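PDB 1ZYL: stress response kinase A from Escherichia coli, which is a serine/threonine protein kinase that transfers phosphate from ATP to itself and other proteins and probably suppresses the effects of oxidative stress. Local coordinates for residues A[18-23]-A[103-108]; A[57-62]-A[99-104]; A[125-130]-A[252-257]; A[194-199]-A[224-229]. One frame throughout, in Å; residues are numbered along the deposited sequence.

Contact 1: residues A[18-23]-A[103-108]; sequences DALFEH and FAVFPS
Helix-on-sheet packing in the N-terminal lobe brings the C-terminal end of helix 13-22 against strand 101-107, the short axes crossing almost at right angles (79°) and passing 10.9 Å apart. That separation is bridged chiefly by Phe-103, whose CG sits between the backbone N and the carbonyl carbon (chi1 64°), so that the ring reaches out to the helix. It meets His-23 tip to tip in a T-shaped pair: the Phe-103 edge addresses the imidazole face, with planes at 89° and centroids 5.3 Å apart. The rotation of the imidazole is fixed by the last turn of the preceding helix, because His-23 ND1 donates to Ala-19 O at 2.9 Å, nearly in the ring plane. Ala-19 CB touches Phe-103 CZ at 3.8 Å, while Leu-20 CD2 reaches the ring edge at CE2 of Phe-103 (4.2 Å) and, farther along the strand, CG2 of Val-105 (4.4 Å). Around it Phe-103 stacks on Phe-56, Leu-20 continues onto Val-54 of strand 52-57 and Phe-44 of strand 40-44, and His-23 rests on Leu-96 of strand 96-98.

Contact 2: residues A[57-62]-A[99-104]; sequences YRPERW and QGFYFA
The close part of this contact is apolar and centres on two rings. Tyr-57, with CG beside the backbone N (chi1 -69°), lays one long side of its ring along the strand: CD2 lies 4.0 Å from Phe-103 CA, and CE2 lies 4.1 Å from Ala-104 CB, which comes in at the ring edge. Pro-59 supplies the other patch, crossing Phe-101 obliquely with its CD 4.0 Å from Phe-101 CE2. Between these patches the backbones are only loosely joined, since Tyr-57 N to Tyr-102 O is a weak hydrogen bond of 3.3 Å, bent to 130° at the hydrogen. Toward solvent the pairing fades further: Gly-100 is exposed, and its O comes no nearer to Pro-59 CB than 4.4 Å. On the buried side Tyr-57 also packs on Ile-67 and His-71 of helix 64-79, and its side chain lies about 7 Å from that of Asp-217, inferred to bind magnesium. Adjacent antiparallel strands 52-57 and 101-107, backed by a helix that follows the first of them, are typical of the kinase N-terminal lobe.

Contact 3: residues A[125-130]-A[252-257]; sequences VGRYLG and YEEFSE
Gly-130 CA, on helix 119-136 of the C-terminal lobe, lies over one face of the Tyr-252 ring, 3.9 Å from its centroid and 22° off the normal, a CH-pi contact. The helix comes this close because Gly-130 has no side chain; a CB there would run into Tyr-252 O. Gly-130 O accepts a hydrogen bond from Ser-256 OG (2.7 Å), in the carbonyl plane, in the turn after helix 238-252. Arg-127, its CG anti to the backbone N, runs alongside Glu-254, forming a salt bridge through NE, 3.4 Å from Glu-254 OE2. Phe-255 crosses it obliquely: CE2 stands 3.6 Å above the guanidinium plane, the planes 83° apart. An alanine in place of Arg-127 would remove the ionic partner of Glu-254 and the chain packed on Phe-255, and would probably loosen the turn after helix 238-252 from helix 119-136. Farther out, Tyr-252 OH is hydrogen-bonded to His-133 ND1, and Phe-255 has a cation-pi partner in Arg-131. The chemistry is thus graded, from buried glycine-aromatic packing to an ion pair whose acid is exposed, so charge attraction is probably the lesser contribution.

Contact 4: residues A[194-199]-A[224-229]; sequences TVLRLH and GPAVQD
Leu-198 and Asp-229 cross obliquely, and the other groups are arranged around them. Leu-198 points into the turn formed by 224-229, its two methyls dividing the work: CD1 lies over Gly-224, which has no side chain, with Gln-228 CB beside it at 3.6 Å, and CD2 lies 3.8 Å from Ala-226 CA. Leu-196, with CG in the crowded position between the backbone N and the carbonyl carbon, brings CD2 to 3.8 Å from Ala-226 N. Asp-229 holds its carboxylate beside its own backbone N (chi1 -67°) and directs it at the opposite main chain, where OD1 accepts from His-199 N at 2.8 Å through its syn lone pair, nearly straight at 167°. The His-199 ring is swung elsewhere, CG anti to the backbone N (chi1 171°), with ND1 6.0 Å from Asp-229 OD2. OD1 also accepts from His-133 NE2, and OD2 takes a weak bond from Gly-200 N, so several donors would probably stabilise a buried negative charge. An alanine at Asp-229 would remove these acceptors and would probably let the backbone around His-199 drift. At the other end Leu-196 and Gly-224 form an antiparallel hydrogen-bonded pair, N to O distances being 3.2 Å from Leu-196 N and 3.1 Å from Gly-224 N. An aspartate that follows the short strand 223-224 and binds the backbone of the catalytic loop is characteristic of the kinase-like fold; here the loop leads into Asp-201, the inferred proton acceptor.

From the N terminus, contact 1 joins helix 13-22 to strand 101-107, and contact 2 closes a shorter loop within it, from the end of strand 52-57 to the same strand; the two share Phe-103 and Ala-104. Both loops are shut before the chain enters helix 119-136. There contact 3 opens, closing only after helix 238-252, and contact 4 is nested inside its span, so no pair crosses. Contacts 1 and 2 tie together the N-terminal lobe, contacts 3 and 4 the C-terminal lobe; the centres of contacts 2 and 3 are about 33 Å apart, on opposite sides of the chain's centre. Contacts 3 and 4 touch, Leu-129 CD2 packing 3.4 Å from Asp-229 O, and His-133 bonds into both.

Contact 1: residues A[18-23]-A[103-108]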
loop_
_atom_site.group_PDB
_atom_site.type_symbol
_atom_site.label_atom_id
_atom_site.label_comp_id
_atom_site.label_asym_id
_atom_site.label_seq_id
_atom_site.Cartn_x
_atom_site.Cartn_y
_atom_site.Cartn_z
ATOM N N ASP A 18 -10.716 -15.590 -22.094
ATOM C CA ASP A 18 -9.902 -15.732 -23.298
ATOM C C ASP A 18 -8.438 -15.690 -22.869
ATOM O O ASP A 18 -7.636 -16.558 -23.221
ATOM C CB ASP A 18 -10.178 -14.590 -24.279
ATOM C CG ASP A 18 -11.643 -14.485 -24.657
ATOM O OD1 ASP A 18 -12.257 -15.530 -24.959
ATOM O OD2 ASP A 18 -12.181 -13.354 -24.662
ATOM N N ALA A 19 -8.106 -14.664 -22.095
ATOM C CA ALA A 19 -6.761 -14.486 -21.582
ATOM C C ALA A 19 -6.290 -15.759 -20.887
ATOM O O ALA A 19 -5.215 -16.272 -21.179
ATOM C CB ALA A 19 -6.742 -13.314 -20.607
ATOM N N LEU A 20 -7.095 -16.265 -19.962
ATOM C CA LEU A 20 -6.719 -17.475 -19.249
ATOM C C LEU A 20 -6.657 -18.677 -20.175
ATOM O O LEU A 20 -6.071 -19.707 -19.830
ATOM C CB LEU A 20 -7.693 -17.767 -18.111
ATOM C CG LEU A 20 -7.511 -16.909 -16.866
ATOM C CD1 LEU A 20 -8.396 -17.447 -15.757
ATOM C CD2 LEU A 20 -6.054 -16.935 -16.439
ATOM N N PHE A 21 -7.271 -18.554 -21.346
ATOM C CA PHE A 21 -7.254 -19.649 -22.294
ATOM C C PHE A 21 -5.964 -19.550 -23.088
ATOM O O PHE A 21 -5.176 -20.487 -23.115
ATOM C CB PHE A 21 -8.447 -19.567 -23.240
ATOM C CG PHE A 21 -8.657 -20.810 -24.048
ATOM C CD1 PHE A 21 -9.267 -21.925 -23.482
ATOM C CD2 PHE A 21 -8.217 -20.881 -25.367
ATOM C CE1 PHE A 21 -9.438 -23.096 -24.216
ATOM C CE2 PHE A 21 -8.384 -22.046 -26.110
ATOM C CZ PHE A 21 -8.995 -23.156 -25.534
ATOM N N GLU A 22 -5.758 -18.397 -23.718
ATOM C CA GLU A 22 -4.564 -18.132 -24.519
ATOM C C GLU A 22 -3.294 -18.602 -23.817
ATOM O O GLU A 22 -2.262 -18.800 -24.456
ATOM C CB GLU A 22 -4.452 -16.633 -24.804
ATOM C CG GLU A 22 -5.537 -16.074 -25.697
ATOM C CD GLU A 22 -5.247 -16.292 -27.165
ATOM O OE1 GLU A 22 -6.106 -15.944 -28.004
ATOM O OE2 GLU A 22 -4.153 -16.805 -27.476
ATOM N N HIS A 23 -3.370 -18.768 -22.500
ATOM C CA HIS A 23 -2.219 -19.209 -21.720
ATOM C C HIS A 23 -2.469 -20.571 -21.082
ATOM O O HIS A 23 -1.986 -20.855 -19.983
ATOM C CB HIS A 23 -1.879 -18.181 -20.632
ATOM C CG HIS A 23 -1.452 -16.849 -21.168
ATOM N ND1 HIS A 23 -2.342 -15.933 -21.687
ATOM C CD2 HIS A 23 -0.227 -16.282 -21.275
ATOM C CE1 HIS A 23 -1.683 -14.861 -22.089
ATOM N NE2 HIS A 23 -0.397 -15.047 -21.850
ATOM N N PHE A 103 -1.273 -9.207 -16.532
ATOM C CA PHE A 103 -1.897 -9.943 -15.444
ATOM C C PHE A 103 -1.030 -11.081 -14.956
ATOM O O PHE A 103 -0.106 -11.509 -15.647
ATOM C CB PHE A 103 -3.264 -10.486 -15.859
ATOM C CG PHE A 103 -3.219 -11.498 -16.973
ATOM C CD1 PHE A 103 -2.825 -11.135 -18.254
ATOM C CD2 PHE A 103 -3.634 -12.806 -16.754
ATOM C CE1 PHE A 103 -2.855 -12.061 -19.302
ATOM C CE2 PHE A 103 -3.665 -13.737 -17.800
ATOM C CZ PHE A 103 -3.277 -13.364 -19.070
ATOM N N ALA A 104 -1.333 -11.558 -13.752
ATOM C CA ALA A 104 -0.604 -12.654 -13.138
ATOM C C ALA A 104 -1.604 -13.521 -12.388
ATOM O O ALA A 104 -2.728 -13.100 -12.131
ATOM C CB ALA A 104 0.447 -12.113 -12.184
ATOM N N VAL A 105 -1.197 -14.734 -12.039
ATOM C CA VAL A 105 -2.072 -15.654 -11.328
ATOM C C VAL A 105 -1.429 -16.034 -10.004
ATOM O O VAL A 105 -0.266 -16.423 -9.969
ATOM C CB VAL A 105 -2.330 -16.935 -12.162
ATOM C CG1 VAL A 105 -3.380 -17.784 -11.493
ATOM C CG2 VAL A 105 -2.778 -16.560 -13.572
ATOM N N PHE A 106 -2.175 -15.918 -8.912
ATOM C CA PHE A 106 -1.621 -16.257 -7.610
ATOM C C PHE A 106 -2.404 -17.353 -6.910
ATOM O O PHE A 106 -3.631 -17.416 -7.009
ATOM C CB PHE A 106 -1.589 -15.038 -6.681
ATOM C CG PHE A 106 -0.821 -13.873 -7.220
ATOM C CD1 PHE A 106 -1.355 -13.076 -8.222
ATOM C CD2 PHE A 106 0.436 -13.563 -6.714
ATOM C CE1 PHE A 106 -0.647 -11.985 -8.710
ATOM C CE2 PHE A 106 1.152 -12.474 -7.196
ATOM C CZ PHE A 106 0.610 -11.682 -8.197
ATOM N N PRO A 107 -1.697 -18.231 -6.182
ATOM C CA PRO A 107 -2.297 -19.341 -5.439
ATOM C C PRO A 107 -3.216 -18.797 -4.357
ATOM O O PRO A 107 -2.741 -18.261 -3.360
ATOM C CB PRO A 107 -1.087 -20.045 -4.835
ATOM C CG PRO A 107 0.018 -19.732 -5.796
ATOM C CD PRO A 107 -0.225 -18.289 -6.112
ATOM N N SER A 108 -4.526 -18.923 -4.544
ATOM C CA SER A 108 -5.458 -18.430 -3.536
ATOM C C SER A 108 -4.978 -18.927 -2.179
ATOM O O SER A 108 -4.958 -20.129 -1.906
ATOM C CB SER A 108 -6.876 -18.927 -3.810
ATOM O OG SER A 108 -7.773 -18.437 -2.831
#

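Contact 2: residues A[57-62]-A[99-104]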
loop_
_atom_site.group_PDB
_atom_site.type_symbol
_atom_site.label_atom_id
_atom_site.label_comp_id
_atom_site.label_asym_id
_atom_site.label_seq_id
_atom_site.Cartn_x
_atom_site.Cartn_y
_atom_site.Cartn_z
ATOM N N TYR A 57 -3.546 -6.108 -13.653
ATOM C CA TYR A 57 -2.957 -4.847 -13.266
ATOM C C TYR A 57 -3.599 -3.731 -14.068
ATOM O O TYR A 57 -3.641 -3.786 -15.292
ATOM C CB TYR A 57 -1.453 -4.917 -13.505
ATOM C CG TYR A 57 -0.765 -5.872 -12.550
ATOM C CD1 TYR A 57 -0.501 -5.490 -11.234
ATOM C CD2 TYR A 57 -0.405 -7.165 -12.948
ATOM C CE1 TYR A 57 0.104 -6.362 -10.337
ATOM C CE2 TYR A 57 0.205 -8.054 -12.047
ATOM C CZ TYR A 57 0.454 -7.640 -10.741
ATOM O OH TYR A 57 1.027 -8.491 -9.824
ATOM N N ARG A 58 -4.114 -2.721 -13.375
ATOM C CA ARG A 58 -4.764 -1.616 -14.060
ATOM C C ARG A 58 -3.785 -0.867 -14.959
ATOM O O ARG A 58 -2.732 -0.396 -14.518
ATOM C CB ARG A 58 -5.441 -0.659 -13.051
ATOM C CG ARG A 58 -4.670 0.602 -12.629
ATOM C CD ARG A 58 -5.632 1.778 -12.347
ATOM N NE ARG A 58 -6.614 1.479 -11.299
ATOM C CZ ARG A 58 -7.875 1.900 -11.319
ATOM N NH1 ARG A 58 -8.710 1.593 -10.339
ATOM N NH2 ARG A 58 -8.305 2.623 -12.335
ATOM N N PRO A 59 -4.114 -0.773 -16.251
ATOM C CA PRO A 59 -3.264 -0.080 -17.217
ATOM C C PRO A 59 -2.874 1.314 -16.753
ATOM O O PRO A 59 -3.580 1.936 -15.967
ATOM C CB PRO A 59 -4.120 -0.066 -18.481
ATOM C CG PRO A 59 -5.529 -0.179 -17.953
ATOM C CD PRO A 59 -5.378 -1.199 -16.875
ATOM N N GLU A 60 -1.727 1.779 -17.232
ATOM C CA GLU A 60 -1.196 3.096 -16.903
ATOM C C GLU A 60 -0.574 3.260 -15.520
ATOM O O GLU A 60 0.114 4.244 -15.264
ATOM C CB GLU A 60 -2.278 4.148 -17.109
ATOM C CG GLU A 60 -2.867 4.090 -18.500
ATOM C CD GLU A 60 -1.857 3.593 -19.520
ATOM O OE1 GLU A 60 -0.779 4.219 -19.657
ATOM O OE2 GLU A 60 -2.143 2.570 -20.179
ATOM N N ARG A 61 -0.799 2.306 -14.627
ATOM C CA ARG A 61 -0.230 2.408 -13.292
ATOM C C ARG A 61 1.230 1.977 -13.281
ATOM O O ARG A 61 2.120 2.809 -13.138
ATOM C CB ARG A 61 -1.039 1.564 -12.308
ATOM C CG ARG A 61 -0.506 1.552 -10.892
ATOM C CD ARG A 61 -1.610 1.147 -9.957
ATOM N NE ARG A 61 -1.148 0.453 -8.759
ATOM C CZ ARG A 61 -0.504 1.026 -7.748
ATOM N NH1 ARG A 61 -0.226 2.322 -7.776
ATOM N NH2 ARG A 61 -0.161 0.302 -6.694
ATOM N N TRP A 62 1.465 0.678 -13.446
ATOM C CA TRP A 62 2.813 0.113 -13.448
ATOM C C TRP A 62 3.241 -0.355 -14.841
ATOM O O TRP A 62 2.410 -0.748 -15.663
ATOM C CB TRP A 62 2.875 -1.094 -12.500
ATOM C CG TRP A 62 2.721 -0.799 -11.024
ATOM C CD1 TRP A 62 2.111 -1.594 -10.100
ATOM C CD2 TRP A 62 3.230 0.332 -10.300
ATOM N NE1 TRP A 62 2.207 -1.035 -8.849
ATOM C CE2 TRP A 62 2.888 0.148 -8.941
ATOM C CE3 TRP A 62 3.944 1.483 -10.666
ATOM C CZ2 TRP A 62 3.232 1.074 -7.945
ATOM C CZ3 TRP A 62 4.287 2.406 -9.670
ATOM C CH2 TRP A 62 3.929 2.194 -8.329
ATOM N N GLN A 99 -4.549 -8.907 -24.588
ATOM C CA GLN A 99 -5.106 -7.663 -25.086
ATOM C C GLN A 99 -4.243 -6.503 -24.579
ATOM O O GLN A 99 -3.011 -6.538 -24.692
ATOM C CB GLN A 99 -6.554 -7.521 -24.606
ATOM C CG GLN A 99 -7.565 -7.260 -25.717
ATOM C CD GLN A 99 -7.413 -8.205 -26.901
ATOM O OE1 GLN A 99 -6.491 -8.068 -27.708
ATOM N NE2 GLN A 99 -8.317 -9.172 -27.006
ATOM N N GLY A 100 -4.882 -5.482 -24.016
ATOM C CA GLY A 100 -4.131 -4.344 -23.515
ATOM C C GLY A 100 -3.971 -4.358 -22.008
ATOM O O GLY A 100 -3.768 -3.317 -21.387
ATOM N N PHE A 101 -4.059 -5.544 -21.416
ATOM C CA PHE A 101 -3.937 -5.679 -19.974
ATOM C C PHE A 101 -2.890 -6.713 -19.595
ATOM O O PHE A 101 -2.798 -7.766 -20.226
ATOM C CB PHE A 101 -5.278 -6.107 -19.365
ATOM C CG PHE A 101 -6.386 -5.106 -19.545
ATOM C CD1 PHE A 101 -6.790 -4.706 -20.819
ATOM C CD2 PHE A 101 -7.041 -4.574 -18.436
ATOM C CE1 PHE A 101 -7.830 -3.791 -20.985
ATOM C CE2 PHE A 101 -8.085 -3.658 -18.588
ATOM C CZ PHE A 101 -8.479 -3.266 -19.868
ATOM N N TYR A 102 -2.099 -6.401 -18.569
ATOM C CA TYR A 102 -1.086 -7.317 -18.054
ATOM C C TYR A 102 -1.800 -8.061 -16.943
ATOM O O TYR A 102 -2.827 -7.599 -16.460
ATOM C CB TYR A 102 0.074 -6.552 -17.436
ATOM C CG TYR A 102 1.015 -5.904 -18.408
ATOM C CD1 TYR A 102 1.964 -6.658 -19.098
ATOM C CD2 TYR A 102 1.015 -4.524 -18.583
ATOM C CE1 TYR A 102 2.902 -6.048 -19.930
ATOM C CE2 TYR A 102 1.944 -3.903 -19.410
ATOM C CZ TYR A 102 2.890 -4.669 -20.075
ATOM O OH TYR A 102 3.855 -4.044 -20.830
ATOM N N PHE A 103 -1.273 -9.207 -16.532
ATOM C CA PHE A 103 -1.897 -9.943 -15.444
ATOM C C PHE A 103 -1.030 -11.081 -14.956
ATOM O O PHE A 103 -0.106 -11.509 -15.647
ATOM C CB PHE A 103 -3.264 -10.486 -15.859
ATOM C CG PHE A 103 -3.219 -11.498 -16.973
ATOM C CD1 PHE A 103 -2.825 -11.135 -18.254
ATOM C CD2 PHE A 103 -3.634 -12.806 -16.754
ATOM C CE1 PHE A 103 -2.855 -12.061 -19.302
ATOM C CE2 PHE A 103 -3.665 -13.737 -17.800
ATOM C CZ PHE A 103 -3.277 -13.364 -19.070
ATOM N N ALA A 104 -1.333 -11.558 -13.752
ATOM C CA ALA A 104 -0.604 -12.654 -13.138
ATOM C C ALA A 104 -1.604 -13.521 -12.388
ATOM O O ALA A 104 -2.728 -13.100 -12.131
ATOM C CB ALA A 104 0.447 -12.113 -12.184
#

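Contact 3: residues A[125-130]-A[252-257]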
loop_
_atom_site.group_PDB
_atom_site.type_symbol
_atom_site.label_atom_id
_atom_site.label_comp_id
_atom_site.label_asym_id
_atom_site.label_seq_id
_atom_site.Cartn_x
_atom_site.Cartn_y
_atom_site.Cartn_z
ATOM N N VAL A 125 4.073 -11.353 13.232
ATOM C CA VAL A 125 4.075 -10.464 12.071
ATOM C C VAL A 125 5.333 -9.607 12.084
ATOM O O VAL A 125 5.983 -9.438 11.066
ATOM C CB VAL A 125 2.802 -9.551 12.046
ATOM C CG1 VAL A 125 3.023 -8.343 11.161
ATOM C CG2 VAL A 125 1.619 -10.332 11.515
ATOM N N GLY A 126 5.681 -9.073 13.246
ATOM C CA GLY A 126 6.869 -8.247 13.343
ATOM C C GLY A 126 8.115 -9.044 13.018
ATOM O O GLY A 126 9.065 -8.530 12.418
ATOM N N ARG A 127 8.106 -10.311 13.416
ATOM C CA ARG A 127 9.230 -11.201 13.175
ATOM C C ARG A 127 9.398 -11.519 11.682
ATOM O O ARG A 127 10.505 -11.438 11.156
ATOM C CB ARG A 127 9.048 -12.484 13.983
ATOM C CG ARG A 127 10.163 -13.481 13.813
ATOM C CD ARG A 127 9.906 -14.719 14.646
ATOM N NE ARG A 127 10.355 -15.925 13.956
ATOM C CZ ARG A 127 9.777 -16.419 12.862
ATOM N NH1 ARG A 127 8.718 -15.808 12.336
ATOM N NH2 ARG A 127 10.263 -17.519 12.292
ATOM N N TYR A 128 8.311 -11.873 11.002
ATOM C CA TYR A 128 8.374 -12.175 9.576
ATOM C C TYR A 128 8.707 -10.916 8.800
ATOM O O TYR A 128 9.348 -10.968 7.753
ATOM C CB TYR A 128 7.044 -12.748 9.088
ATOM C CG TYR A 128 6.953 -14.252 9.212
ATOM C CD1 TYR A 128 5.741 -14.879 9.509
ATOM C CD2 TYR A 128 8.079 -15.054 9.009
ATOM C CE1 TYR A 128 5.654 -16.268 9.602
ATOM C CE2 TYR A 128 8.002 -16.439 9.098
ATOM C CZ TYR A 128 6.789 -17.041 9.393
ATOM O OH TYR A 128 6.711 -18.414 9.463
ATOM N N LEU A 129 8.263 -9.783 9.327
ATOM C CA LEU A 129 8.521 -8.490 8.712
ATOM C C LEU A 129 10.034 -8.235 8.769
ATOM O O LEU A 129 10.607 -7.556 7.917
ATOM C CB LEU A 129 7.763 -7.412 9.490
ATOM C CG LEU A 129 6.897 -6.393 8.746
ATOM C CD1 LEU A 129 6.314 -6.992 7.470
ATOM C CD2 LEU A 129 5.782 -5.934 9.683
ATOM N N GLY A 130 10.671 -8.804 9.786
ATOM C CA GLY A 130 12.100 -8.642 9.949
ATOM C C GLY A 130 12.834 -9.503 8.947
ATOM O O GLY A 130 13.896 -9.128 8.456
ATOM N N TYR A 252 11.009 -8.166 15.499
ATOM C CA TYR A 252 11.555 -7.752 14.224
ATOM C C TYR A 252 13.071 -7.901 14.223
ATOM O O TYR A 252 13.636 -8.497 13.308
ATOM C CB TYR A 252 11.153 -6.296 13.954
ATOM C CG TYR A 252 11.671 -5.692 12.664
ATOM C CD1 TYR A 252 12.955 -5.139 12.586
ATOM C CD2 TYR A 252 10.865 -5.638 11.534
ATOM C CE1 TYR A 252 13.415 -4.540 11.409
ATOM C CE2 TYR A 252 11.317 -5.046 10.354
ATOM C CZ TYR A 252 12.586 -4.498 10.297
ATOM O OH TYR A 252 13.009 -3.915 9.128
ATOM N N GLU A 253 13.725 -7.379 15.256
ATOM C CA GLU A 253 15.185 -7.442 15.335
ATOM C C GLU A 253 15.823 -8.834 15.281
ATOM O O GLU A 253 17.051 -8.945 15.199
ATOM C CB GLU A 253 15.688 -6.697 16.575
ATOM C CG GLU A 253 15.270 -5.238 16.592
ATOM C CD GLU A 253 16.327 -4.315 17.144
ATOM O OE1 GLU A 253 16.770 -4.519 18.297
ATOM O OE2 GLU A 253 16.711 -3.378 16.419
ATOM N N GLU A 254 15.014 -9.890 15.316
ATOM C CA GLU A 254 15.572 -11.228 15.240
ATOM C C GLU A 254 16.243 -11.445 13.885
ATOM O O GLU A 254 17.230 -12.171 13.795
ATOM C CB GLU A 254 14.489 -12.288 15.456
ATOM C CG GLU A 254 14.977 -13.715 15.174
ATOM C CD GLU A 254 13.893 -14.777 15.340
ATOM O OE1 GLU A 254 14.144 -15.942 14.967
ATOM O OE2 GLU A 254 12.796 -14.458 15.844
ATOM N N PHE A 255 15.725 -10.802 12.838
ATOM C CA PHE A 255 16.281 -10.956 11.488
ATOM C C PHE A 255 16.799 -9.673 10.839
ATOM O O PHE A 255 17.556 -9.723 9.873
ATOM C CB PHE A 255 15.235 -11.583 10.573
ATOM C CG PHE A 255 14.765 -12.920 11.035
ATOM C CD1 PHE A 255 15.567 -14.041 10.882
ATOM C CD2 PHE A 255 13.538 -13.056 11.676
ATOM C CE1 PHE A 255 15.151 -15.281 11.365
ATOM C CE2 PHE A 255 13.116 -14.294 12.162
ATOM C CZ PHE A 255 13.922 -15.405 12.007
ATOM N N SER A 256 16.367 -8.528 11.349
ATOM C CA SER A 256 16.797 -7.241 10.818
ATOM C C SER A 256 16.862 -6.239 11.950
ATOM O O SER A 256 15.914 -6.096 12.723
ATOM C CB SER A 256 15.828 -6.737 9.751
ATOM O OG SER A 256 16.001 -7.436 8.538
ATOM N N GLU A 257 17.989 -5.554 12.065
ATOM C CA GLU A 257 18.114 -4.571 13.112
ATOM C C GLU A 257 17.223 -3.409 12.698
ATOM O O GLU A 257 17.091 -3.107 11.510
ATOM C CB GLU A 257 19.562 -4.113 13.255
ATOM C CG GLU A 257 19.779 -3.232 14.479
ATOM C CD GLU A 257 21.175 -2.640 14.556
ATOM O OE1 GLU A 257 21.423 -1.826 15.475
ATOM O OE2 GLU A 257 22.021 -2.986 13.700
#

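Contact 4: residues A[194-199]-A[224-229]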
loop_
_atom_site.group_PDB
_atom_site.type_symbol
_atom_site.label_atom_id
_atom_site.label_comp_id
_atom_site.label_asym_id
_atom_site.label_seq_id
_atom_site.Cartn_x
_atom_site.Cartn_y
_atom_site.Cartn_z
ATOM N N THR A 194 18.040 4.284 5.932
ATOM C CA THR A 194 18.303 3.153 5.059
ATOM C C THR A 194 17.081 2.875 4.192
ATOM O O THR A 194 15.944 2.953 4.664
ATOM C CB THR A 194 18.641 1.880 5.877
ATOM O OG1 THR A 194 19.823 2.109 6.660
ATOM C CG2 THR A 194 18.869 0.685 4.945
ATOM N N VAL A 195 17.319 2.553 2.924
ATOM C CA VAL A 195 16.234 2.271 1.997
ATOM C C VAL A 195 16.285 0.809 1.586
ATOM O O VAL A 195 17.370 0.245 1.408
ATOM C CB VAL A 195 16.321 3.167 0.722
ATOM C CG1 VAL A 195 16.955 4.497 1.063
ATOM C CG2 VAL A 195 17.096 2.472 -0.374
ATOM N N LEU A 196 15.116 0.196 1.441
ATOM C CA LEU A 196 15.039 -1.200 1.037
ATOM C C LEU A 196 13.680 -1.485 0.426
ATOM O O LEU A 196 12.777 -0.661 0.504
ATOM C CB LEU A 196 15.244 -2.120 2.240
ATOM C CG LEU A 196 14.178 -1.902 3.313
ATOM C CD1 LEU A 196 14.064 -3.114 4.241
ATOM C CD2 LEU A 196 14.518 -0.632 4.069
ATOM N N ARG A 197 13.548 -2.658 -0.181
ATOM C CA ARG A 197 12.299 -3.076 -0.793
ATOM C C ARG A 197 11.314 -3.318 0.335
ATOM O O ARG A 197 11.578 -4.143 1.207
ATOM C CB ARG A 197 12.503 -4.366 -1.594
ATOM C CG ARG A 197 12.999 -4.145 -3.005
ATOM C CD ARG A 197 14.180 -5.043 -3.348
ATOM N NE ARG A 197 13.860 -6.452 -3.541
ATOM C CZ ARG A 197 14.761 -7.424 -3.439
ATOM N NH1 ARG A 197 14.426 -8.690 -3.626
ATOM N NH2 ARG A 197 16.008 -7.127 -3.125
ATOM N N LEU A 198 10.186 -2.604 0.308
ATOM C CA LEU A 198 9.151 -2.711 1.338
ATOM C C LEU A 198 7.876 -3.329 0.819
ATOM O O LEU A 198 7.664 -3.421 -0.388
ATOM C CB LEU A 198 8.784 -1.332 1.859
ATOM C CG LEU A 198 9.906 -0.476 2.413
ATOM C CD1 LEU A 198 9.431 0.965 2.528
ATOM C CD2 LEU A 198 10.355 -1.055 3.755
ATOM N N HIS A 199 7.018 -3.745 1.744
ATOM C CA HIS A 199 5.726 -4.290 1.367
ATOM C C HIS A 199 4.966 -3.079 0.844
ATOM O O HIS A 199 4.062 -3.208 0.029
ATOM C CB HIS A 199 4.987 -4.862 2.572
ATOM C CG HIS A 199 3.571 -5.237 2.273
ATOM N ND1 HIS A 199 3.227 -6.426 1.668
ATOM C CD2 HIS A 199 2.417 -4.548 2.430
ATOM C CE1 HIS A 199 1.922 -6.451 1.464
ATOM N NE2 HIS A 199 1.407 -5.322 1.916
ATOM N N GLY A 224 11.655 2.278 0.450
ATOM C CA GLY A 224 11.451 3.256 1.502
ATOM C C GLY A 224 12.085 2.849 2.815
ATOM O O GLY A 224 12.890 1.918 2.859
ATOM N N PRO A 225 11.744 3.536 3.910
ATOM C CA PRO A 225 12.292 3.231 5.234
ATOM C C PRO A 225 11.510 2.111 5.906
ATOM O O PRO A 225 10.273 2.088 5.870
ATOM C CB PRO A 225 12.151 4.554 5.967
ATOM C CG PRO A 225 10.868 5.055 5.441
ATOM C CD PRO A 225 10.937 4.766 3.951
ATOM N N ALA A 226 12.241 1.187 6.525
ATOM C CA ALA A 226 11.642 0.048 7.204
ATOM C C ALA A 226 10.388 0.433 7.982
ATOM O O ALA A 226 9.389 -0.288 7.936
ATOM C CB ALA A 226 12.661 -0.602 8.121
ATOM N N VAL A 227 10.428 1.564 8.685
ATOM C CA VAL A 227 9.267 2.014 9.454
ATOM C C VAL A 227 7.951 1.989 8.691
ATOM O O VAL A 227 6.894 1.782 9.295
ATOM C CB VAL A 227 9.426 3.442 9.986
ATOM C CG1 VAL A 227 9.788 3.402 11.440
ATOM C CG2 VAL A 227 10.469 4.184 9.195
ATOM N N GLN A 228 8.019 2.205 7.377
ATOM C CA GLN A 228 6.827 2.227 6.530
ATOM C C GLN A 228 5.937 1.014 6.735
ATOM O O GLN A 228 4.718 1.138 6.739
ATOM C CB GLN A 228 7.216 2.289 5.056
ATOM C CG GLN A 228 6.569 3.417 4.286
ATOM C CD GLN A 228 5.067 3.474 4.456
ATOM O OE1 GLN A 228 4.324 2.686 3.867
ATOM N NE2 GLN A 228 4.610 4.417 5.269
ATOM N N ASP A 229 6.550 -0.157 6.895
ATOM C CA ASP A 229 5.807 -1.400 7.079
ATOM C C ASP A 229 5.524 -1.680 8.549
ATOM O O ASP A 229 5.035 -2.759 8.895
ATOM C CB ASP A 229 6.591 -2.577 6.487
ATOM C CG ASP A 229 6.709 -2.508 4.975
ATOM O OD1 ASP A 229 7.613 -3.169 4.424
ATOM O OD2 ASP A 229 5.895 -1.805 4.336
#